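Local coordinates for protein Non-canonical purine NTP pyrophosphatase (Staphylococcus aureus, PDB 4BNQ) that probably hydrolyses non-canonical purine nucleoside triphosphates such as XTP, dITP and ITP to monophosphate and diphosphate, using magnesium, to cleanse the nucleotide pool, at residues L51-A56 with V118-G123; N9-I14 with G28-I33. All coordinates share one frame; numbering follows the deposited sequence.

Interaction 1 of 2, residues L51-A56 with V118-G123. With PO4 (phosphate ion), chain C.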
ATOM      1  N   LEU A  51      -1.533   8.834 -21.134  1.00 24.15           N
ATOM      2  CA  LEU A  51      -1.677   8.816 -22.581  1.00 29.63           C
ATOM      3  C   LEU A  51      -2.629   7.685 -22.977  1.00 27.43           C
ATOM      4  O   LEU A  51      -3.488   7.853 -23.840  1.00 28.56           O
ATOM      5  CB  LEU A  51      -0.305   8.662 -23.274  1.00 28.22           C
ATOM      6  CG  LEU A  51       0.677   9.845 -23.245  1.00 27.26           C
ATOM      7  CD1 LEU A  51       2.085   9.384 -23.625  1.00 27.44           C
ATOM      8  CD2 LEU A  51       0.233  10.951 -24.190  1.00 29.71           C
ATOM      9  N   LYS A  52      -2.503   6.533 -22.335  1.00 26.56           N
ATOM     10  CA  LYS A  52      -3.363   5.415 -22.716  1.00 25.48           C
ATOM     11  C   LYS A  52      -4.815   5.629 -22.308  1.00 26.28           C
ATOM     12  O   LYS A  52      -5.712   5.427 -23.127  1.00 23.71           O
ATOM     13  CB  LYS A  52      -2.798   4.070 -22.227  1.00 25.69           C
ATOM     14  CG  LYS A  52      -1.524   3.632 -23.008  1.00 30.33           C
ATOM     15  CD  LYS A  52      -0.882   2.351 -22.456  1.00 27.24           C
ATOM     16  CE  LYS A  52      -0.244   2.589 -21.095  1.00 27.64           C
ATOM     17  NZ  LYS A  52       0.655   1.474 -20.695  1.00 26.43           N
ATOM     18  N   SER A  53      -5.054   6.065 -21.068  1.00 23.56           N
ATOM     19  CA  SER A  53      -6.433   6.219 -20.595  1.00 25.48           C
ATOM     20  C   SER A  53      -7.161   7.333 -21.338  1.00 26.17           C
ATOM     21  O   SER A  53      -8.320   7.167 -21.731  1.00 25.18           O
ATOM     22  CB  SER A  53      -6.494   6.470 -19.086  1.00 24.60           C
ATOM     23  OG  SER A  53      -5.815   7.661 -18.769  1.00 24.01           O
ATOM     24  N   GLU A  54      -6.487   8.463 -21.537  1.00 27.73           N
ATOM     25  CA  GLU A  54      -7.103   9.576 -22.259  1.00 29.29           C
ATOM     26  C   GLU A  54      -7.430   9.207 -23.703  1.00 28.72           C
ATOM     27  O   GLU A  54      -8.493   9.567 -24.224  1.00 28.78           O
ATOM     28  CB  GLU A  54      -6.248  10.845 -22.148  1.00 27.30           C
ATOM     29  CG  GLU A  54      -6.331  11.412 -20.747  1.00 27.76           C
ATOM     30  CD  GLU A  54      -5.635  12.749 -20.568  1.00 32.60           C
ATOM     31  OE1 GLU A  54      -4.895  13.189 -21.483  1.00 31.36           O
ATOM     32  OE2 GLU A  54      -5.811  13.349 -19.479  1.00 31.54           O
ATOM     33  N   ALA A  55      -6.547   8.443 -24.335  1.00 26.86           N
ATOM     34  CA  ALA A  55      -6.779   8.064 -25.726  1.00 30.23           C
ATOM     35  C   ALA A  55      -7.996   7.143 -25.867  1.00 28.78           C
ATOM     36  O   ALA A  55      -8.818   7.331 -26.769  1.00 27.57           O
ATOM     37  CB  ALA A  55      -5.531   7.432 -26.340  1.00 27.45           C
ATOM     38  N   ALA A  56      -8.126   6.164 -24.970  1.00 27.51           N
ATOM     39  CA  ALA A  56      -9.265   5.245 -25.020  1.00 24.74           C
ATOM     40  C   ALA A  56     -10.548   6.000 -24.720  1.00 25.80           C
ATOM     41  O   ALA A  56     -11.577   5.791 -25.366  1.00 26.13           O
ATOM     42  CB  ALA A  56      -9.088   4.117 -24.039  1.00 24.19           C
ATOM     43  N   VAL A 118       1.327   2.442 -11.862  1.00 27.23           N
ATOM     44  CA  VAL A 118       0.507   3.644 -11.893  1.00 27.94           C
ATOM     45  C   VAL A 118      -0.760   3.414 -12.709  1.00 24.90           C
ATOM     46  O   VAL A 118      -0.693   3.045 -13.872  1.00 24.27           O
ATOM     47  CB  VAL A 118       1.245   4.841 -12.483  1.00 25.30           C
ATOM     48  CG1 VAL A 118       0.286   6.026 -12.601  1.00 25.33           C
ATOM     49  CG2 VAL A 118       2.451   5.199 -11.617  1.00 27.71           C
ATOM     50  N   ILE A 119      -1.910   3.628 -12.074  1.00 28.34           N
ATOM     51  CA  ILE A 119      -3.221   3.497 -12.709  1.00 24.95           C
ATOM     52  C   ILE A 119      -3.742   4.902 -12.989  1.00 28.72           C
ATOM     53  O   ILE A 119      -3.782   5.725 -12.079  1.00 32.54           O
ATOM     54  CB  ILE A 119      -4.212   2.814 -11.749  1.00 28.20           C
ATOM     55  CG1 ILE A 119      -3.762   1.386 -11.428  1.00 29.82           C
ATOM     56  CG2 ILE A 119      -5.628   2.779 -12.324  1.00 23.97           C
ATOM     57  CD1 ILE A 119      -3.845   0.409 -12.600  1.00 24.80           C
ATOM     58  N   SER A 120      -4.138   5.204 -14.223  1.00 26.25           N
ATOM     59  CA  SER A 120      -4.823   6.474 -14.459  1.00 26.82           C
ATOM     60  C   SER A 120      -6.275   6.275 -14.891  1.00 27.27           C
ATOM     61  O   SER A 120      -6.570   5.405 -15.715  1.00 31.01           O
ATOM     62  CB  SER A 120      -4.081   7.337 -15.476  1.00 26.48           C
ATOM     63  OG  SER A 120      -4.200   6.786 -16.762  1.00 31.49           O
ATOM     64  N   MET A 121      -7.176   7.080 -14.339  1.00 25.47           N
ATOM     65  CA  MET A 121      -8.583   7.032 -14.731  1.00 27.65           C
ATOM     66  C   MET A 121      -8.926   8.265 -15.563  1.00 30.41           C
ATOM     67  O   MET A 121      -8.589   9.390 -15.198  1.00 29.14           O
ATOM     68  CB  MET A 121      -9.482   6.960 -13.494  1.00 29.45           C
ATOM     69  CG  MET A 121     -10.980   6.932 -13.798  1.00 29.84           C
ATOM     70  SD  MET A 121     -12.008   6.635 -12.314  1.00 19.09           S
ATOM     71  CE  MET A 121     -12.541   5.019 -12.771  1.00 27.27           C
ATOM     72  N   SER A 122      -9.585   8.051 -16.693  1.00 28.26           N
ATOM     73  CA  SER A 122      -9.959   9.158 -17.548  1.00 28.46           C
ATOM     74  C   SER A 122     -11.363   8.958 -18.048  1.00 31.54           C
ATOM     75  O   SER A 122     -11.846   7.823 -18.150  1.00 31.66           O
ATOM     76  CB  SER A 122      -9.002   9.271 -18.728  1.00 26.54           C
ATOM     77  OG  SER A 122      -7.682   9.413 -18.251  1.00 27.35           O
ATOM     78  N   GLY A 123     -12.016  10.066 -18.361  1.00 31.68           N
ATOM     79  CA  GLY A 123     -13.412  10.043 -18.733  1.00 30.37           C
ATOM     80  C   GLY A 123     -13.858  11.399 -19.236  1.00 33.73           C
ATOM     81  O   GLY A 123     -13.165  12.409 -19.050  1.00 32.76           O
TER
HETATM   82  P   PO4 C 800       0.016  -1.876 -21.830  1.00 32.85           P
HETATM   83  O1  PO4 C 800      -0.830  -1.774 -20.560  1.00 29.65           O
HETATM   84  O2  PO4 C 800       1.070  -2.943 -21.650  1.00 35.86           O
HETATM   85  O3  PO4 C 800       0.704  -0.543 -22.064  1.00 37.39           O
HETATM   86  O4  PO4 C 800      -0.851  -2.206 -23.011  1.00 29.01           O
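Ser53, on the helix that carries 51-56, meets two serines of strand 118-123, Ser120 and Ser122, and three hydroxyls make up most of this contact. Followed outward, its CB already sits 3.3 Å from OG of Ser120 and equally near OG of Ser122, so the methylene lies over the gap between them. One atom further, Ser53 OG is 2.7 Å from Ser120 OG and 2.6 Å from Ser122 OG, both hydrogen bonds in which either partner could donate. The hydroxyl of Ser53 stands between its own backbone N and carbonyl carbon (chi1 61°), which also gives it weak hydrogen bonds to Ala49 O and Ile50 O one turn back; Ser120 OG has a weak bond to Ala49 O as well. The buried hydroxyls thus bond one another, with weak bonds to the helix carbonyls and a further bond from Ser122 OG to Thr128 OG1. Ser120 and Ser122 alternate with Met121, whose CB points away from the helix, as expected for a strand with one face turned to a helix. The segment axes run at 21° and approach to 7.2 Å, a close, nearly parallel fit made possible by short side chains: helix 45-60 lies on the long antiparallel sheet of the Ham1 fold, while helix 177-191 packs on the other face against Ile119 and Met121. At the margin, Glu54 brings CG to 3.5 Å from Ser122 OG, and its carboxylate continues to Thr128 OG1. Lys52 turns aside from the strand; its chain, bent at chi3 (-70°), carries NZ to the phosphate, where the modelled NZ-O3 distance of 2.4 Å is too short to be taken literally. Separately, NZ forms a salt bridge with Asp68, the predicted proton acceptor.

Interaction 2 of 2, residues N9-I14 with G28-I33. With PO4 (phosphate ion), chain C.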
ATOM      1  N   ASN A   9      -3.362  -3.529 -23.480  1.00 25.28           N
ATOM      2  CA  ASN A   9      -3.245  -4.636 -24.437  1.00 27.91           C
ATOM      3  C   ASN A   9      -2.616  -5.848 -23.780  1.00 28.86           C
ATOM      4  O   ASN A   9      -2.456  -6.893 -24.409  1.00 27.71           O
ATOM      5  CB  ASN A   9      -2.355  -4.257 -25.630  1.00 27.33           C
ATOM      6  CG  ASN A   9      -3.031  -3.288 -26.583  1.00 29.32           C
ATOM      7  OD1 ASN A   9      -4.250  -3.322 -26.766  1.00 30.54           O
ATOM      8  ND2 ASN A   9      -2.241  -2.414 -27.192  1.00 30.17           N
ATOM      9  N   ASN A  10      -2.220  -5.697 -22.524  1.00 23.49           N
ATOM     10  CA  ASN A  10      -1.485  -6.755 -21.857  1.00 23.12           C
ATOM     11  C   ASN A  10      -2.470  -7.714 -21.192  1.00 25.06           C
ATOM     12  O   ASN A  10      -3.160  -7.354 -20.238  1.00 22.05           O
ATOM     13  CB  ASN A  10      -0.510  -6.151 -20.846  1.00 27.39           C
ATOM     14  CG  ASN A  10       0.400  -7.188 -20.200  1.00 29.87           C
ATOM     15  OD1 ASN A  10      -0.052  -8.233 -19.730  1.00 32.52           O
ATOM     16  ND2 ASN A  10       1.688  -6.885 -20.154  1.00 27.87           N
ATOM     17  N   GLN A  11      -2.534  -8.937 -21.707  1.00 28.09           N
ATOM     18  CA  GLN A  11      -3.504  -9.917 -21.225  1.00 28.69           C
ATOM     19  C   GLN A  11      -3.217 -10.366 -19.798  1.00 30.00           C
ATOM     20  O   GLN A  11      -4.141 -10.744 -19.076  1.00 26.73           O
ATOM     21  CB  GLN A  11      -3.593 -11.118 -22.182  1.00 28.06           C
ATOM     22  CG  GLN A  11      -4.075 -10.741 -23.584  1.00 32.23           C
ATOM     23  CD  GLN A  11      -5.518 -10.253 -23.590  1.00 32.16           C
ATOM     24  OE1 GLN A  11      -6.305 -10.583 -22.692  1.00 29.93           O
ATOM     25  NE2 GLN A  11      -5.870  -9.457 -24.596  1.00 29.21           N
ATOM     26  N   GLY A  12      -1.944 -10.309 -19.402  1.00 29.04           N
ATOM     27  CA  GLY A  12      -1.544 -10.599 -18.034  1.00 26.20           C
ATOM     28  C   GLY A  12      -2.136  -9.587 -17.073  1.00 29.24           C
ATOM     29  O   GLY A  12      -2.714  -9.967 -16.048  1.00 27.37           O
ATOM     30  N   LYS A  13      -2.009  -8.300 -17.410  1.00 28.56           N
ATOM     31  CA  LYS A  13      -2.629  -7.240 -16.621  1.00 28.04           C
ATOM     32  C   LYS A  13      -4.142  -7.421 -16.498  1.00 27.81           C
ATOM     33  O   LYS A  13      -4.691  -7.302 -15.399  1.00 30.81           O
ATOM     34  CB  LYS A  13      -2.328  -5.863 -17.213  1.00 26.60           C
ATOM     35  CG  LYS A  13      -0.873  -5.444 -17.161  1.00 26.15           C
ATOM     36  CD  LYS A  13      -0.759  -3.959 -17.472  1.00 27.13           C
ATOM     37  CE  LYS A  13       0.699  -3.541 -17.708  1.00 26.69           C
ATOM     38  NZ  LYS A  13       0.753  -2.159 -18.271  1.00 26.34           N
ATOM     39  N   ILE A  14      -4.812  -7.688 -17.615  1.00 26.30           N
ATOM     40  CA  ILE A  14      -6.259  -7.896 -17.592  1.00 29.30           C
ATOM     41  C   ILE A  14      -6.629  -9.036 -16.638  1.00 27.35           C
ATOM     42  O   ILE A  14      -7.554  -8.905 -15.853  1.00 33.35           O
ATOM     43  CB  ILE A  14      -6.855  -8.147 -18.999  1.00 29.79           C
ATOM     44  CG1 ILE A  14      -7.228  -6.831 -19.669  1.00 33.81           C
ATOM     45  CG2 ILE A  14      -8.167  -8.888 -18.908  1.00 26.59           C
ATOM     46  CD1 ILE A  14      -6.129  -5.972 -19.980  1.00 26.19           C
ATOM     47  N   GLY A  28     -11.346  -5.744 -21.156  1.00 22.53           N
ATOM     48  CA  GLY A  28     -10.041  -5.360 -21.669  1.00 22.81           C
ATOM     49  C   GLY A  28     -10.213  -4.615 -22.990  1.00 24.34           C
ATOM     50  O   GLY A  28     -11.135  -4.912 -23.745  1.00 22.88           O
ATOM     51  N   ILE A  29      -9.335  -3.660 -23.282  1.00 23.68           N
ATOM     52  CA  ILE A  29      -9.478  -2.882 -24.509  1.00 25.81           C
ATOM     53  C   ILE A  29      -9.471  -3.743 -25.775  1.00 28.41           C
ATOM     54  O   ILE A  29     -10.103  -3.383 -26.774  1.00 25.91           O
ATOM     55  CB  ILE A  29      -8.412  -1.795 -24.622  1.00 24.61           C
ATOM     56  CG1 ILE A  29      -8.885  -0.710 -25.584  1.00 23.52           C
ATOM     57  CG2 ILE A  29      -7.075  -2.388 -25.068  1.00 22.45           C
ATOM     58  CD1 ILE A  29     -10.046   0.050 -25.085  1.00 21.35           C
ATOM     59  N   SER A  30      -8.785  -4.887 -25.739  1.00 24.20           N
ATOM     60  CA  SER A  30      -8.741  -5.743 -26.929  1.00 26.82           C
ATOM     61  C   SER A  30     -10.125  -6.207 -27.382  1.00 26.76           C
ATOM     62  O   SER A  30     -10.304  -6.595 -28.534  1.00 26.52           O
ATOM     63  CB  SER A  30      -7.780  -6.924 -26.743  1.00 23.99           C
ATOM     64  OG  SER A  30      -8.097  -7.684 -25.592  1.00 31.53           O
ATOM     65  N   GLU A  31     -11.107  -6.162 -26.483  1.00 25.08           N
ATOM     66  CA  GLU A  31     -12.466  -6.513 -26.857  1.00 24.31           C
ATOM     67  C   GLU A  31     -13.132  -5.415 -27.684  1.00 24.18           C
ATOM     68  O   GLU A  31     -13.965  -5.693 -28.541  1.00 27.67           O
ATOM     69  CB  GLU A  31     -13.302  -6.797 -25.609  1.00 29.53           C
ATOM     70  CG  GLU A  31     -12.950  -8.094 -24.888  1.00 30.28           C
ATOM     71  CD  GLU A  31     -13.823  -8.340 -23.659  1.00 32.25           C
ATOM     72  OE1 GLU A  31     -15.052  -8.546 -23.808  1.00 35.48           O
ATOM     73  OE2 GLU A  31     -13.279  -8.320 -22.533  1.00 30.60           O
ATOM     74  N   LEU A  32     -12.773  -4.167 -27.399  1.00 24.15           N
ATOM     75  CA  LEU A  32     -13.393  -3.003 -28.025  1.00 24.48           C
ATOM     76  C   LEU A  32     -12.554  -2.435 -29.182  1.00 31.34           C
ATOM     77  O   LEU A  32     -13.089  -2.015 -30.213  1.00 25.82           O
ATOM     78  CB  LEU A  32     -13.597  -1.923 -26.972  1.00 20.83           C
ATOM     79  CG  LEU A  32     -14.394  -2.375 -25.740  1.00 28.66           C
ATOM     80  CD1 LEU A  32     -14.632  -1.209 -24.808  1.00 22.68           C
ATOM     81  CD2 LEU A  32     -15.746  -2.981 -26.168  1.00 25.47           C
ATOM     82  N   ILE A  33     -11.235  -2.408 -28.993  1.00 25.13           N
ATOM     83  CA  ILE A  33     -10.311  -1.924 -30.011  1.00 26.51           C
ATOM     84  C   ILE A  33      -9.137  -2.892 -30.083  1.00 26.94           C
ATOM     85  O   ILE A  33      -8.095  -2.664 -29.449  1.00 25.15           O
ATOM     86  CB  ILE A  33      -9.736  -0.534 -29.658  1.00 28.75           C
ATOM     87  CG1 ILE A  33     -10.831   0.440 -29.198  1.00 21.55           C
ATOM     88  CG2 ILE A  33      -8.945   0.040 -30.847  1.00 24.76           C
ATOM     89  CD1 ILE A  33     -10.277   1.790 -28.792  1.00 21.76           C
TER
HETATM   90  P   PO4 C 800       0.016  -1.876 -21.830  1.00 32.85           P
HETATM   91  O1  PO4 C 800      -0.830  -1.774 -20.560  1.00 29.65           O
HETATM   92  O2  PO4 C 800       1.070  -2.943 -21.650  1.00 35.86           O
HETATM   93  O3  PO4 C 800       0.704  -0.543 -22.064  1.00 37.39           O
HETATM   94  O4  PO4 C 800      -0.851  -2.206 -23.011  1.00 29.01           O
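Ile14 and Gly28 form the tight, buried part of this contact: CG1 of Ile14 lies 3.8 Å from Gly28 CA, and the two CA atoms are 6.1 Å apart. Gly28 has no side chain, so Ile14 CG1 packs directly on its CA. Towards the edge of the contact, buried Ile29 meets exposed Asn9, its CG2 lying 3.4 Å from Asn9 OD1 and the two side chains crossing at a slant. CG1 of Ile29 is anti to its backbone N (chi1 -159°), which leaves CG2 as the branch facing Asn9. Ile29 also touches Phe36, and Leu60 of helix 45-60, while ND2 of Asn9 donates to Phe36 O.

The outer side is looser and more polar. Exposed Gln11 folds at chi2 (-66°) to reach across, and its NE2 donates to Ser30 OG at 3.0 Å. The hydroxyl lies almost within the amide plane, but the bond is bent, with an N-H...O angle of 145°. It is the sole hydrogen bond that joins the two segments.

Within 9-14, Asn10 is the N-cap of helix 11-20: its OD1 receives Lys13 N at 3.0 Å, from well above the carbonyl plane, and a weaker bond from Gly12 N. The phosphate, probably taken up from the crystallisation liquor, lies beside the turn that leads into the helix. Asn9 N donates to its O4 at 2.9 Å, and Lys13 NZ, which also pairs with Asp67, bonds O1 at 2.8 Å; Ser8 OG is a further ligand. A loop that gives a backbone N-H and a hydroxyl, followed by a capped helix that gives a lysine, all within residues 8-13, is consistent with the predicted substrate-binding site of Ham1 pyrophosphatases.

In the fold
The two contacts follow one another in the chain, interaction 2 closing before interaction 1 opens. Their centres are 14 Å apart and their nearest atoms about 4 Å, without touching; the phosphate lies by both, bonded to Asn9 and Lys13 of 9-14 and, at a doubtfully short distance, to Lys52. Leu60, at the end of the helix carrying 51-56, also packs on Ile29 and Leu32 of interaction 2. The side chain of Ser120 is about 8 Å from that of Asp68, predicted proton acceptor and magnesium ligand, and that of Ser53 about 10 Å from Ser8, predicted to bind substrate. In interaction 2, the side chains of Gln11 and Phe149, both predicted to bind substrate, are about 8 Å apart.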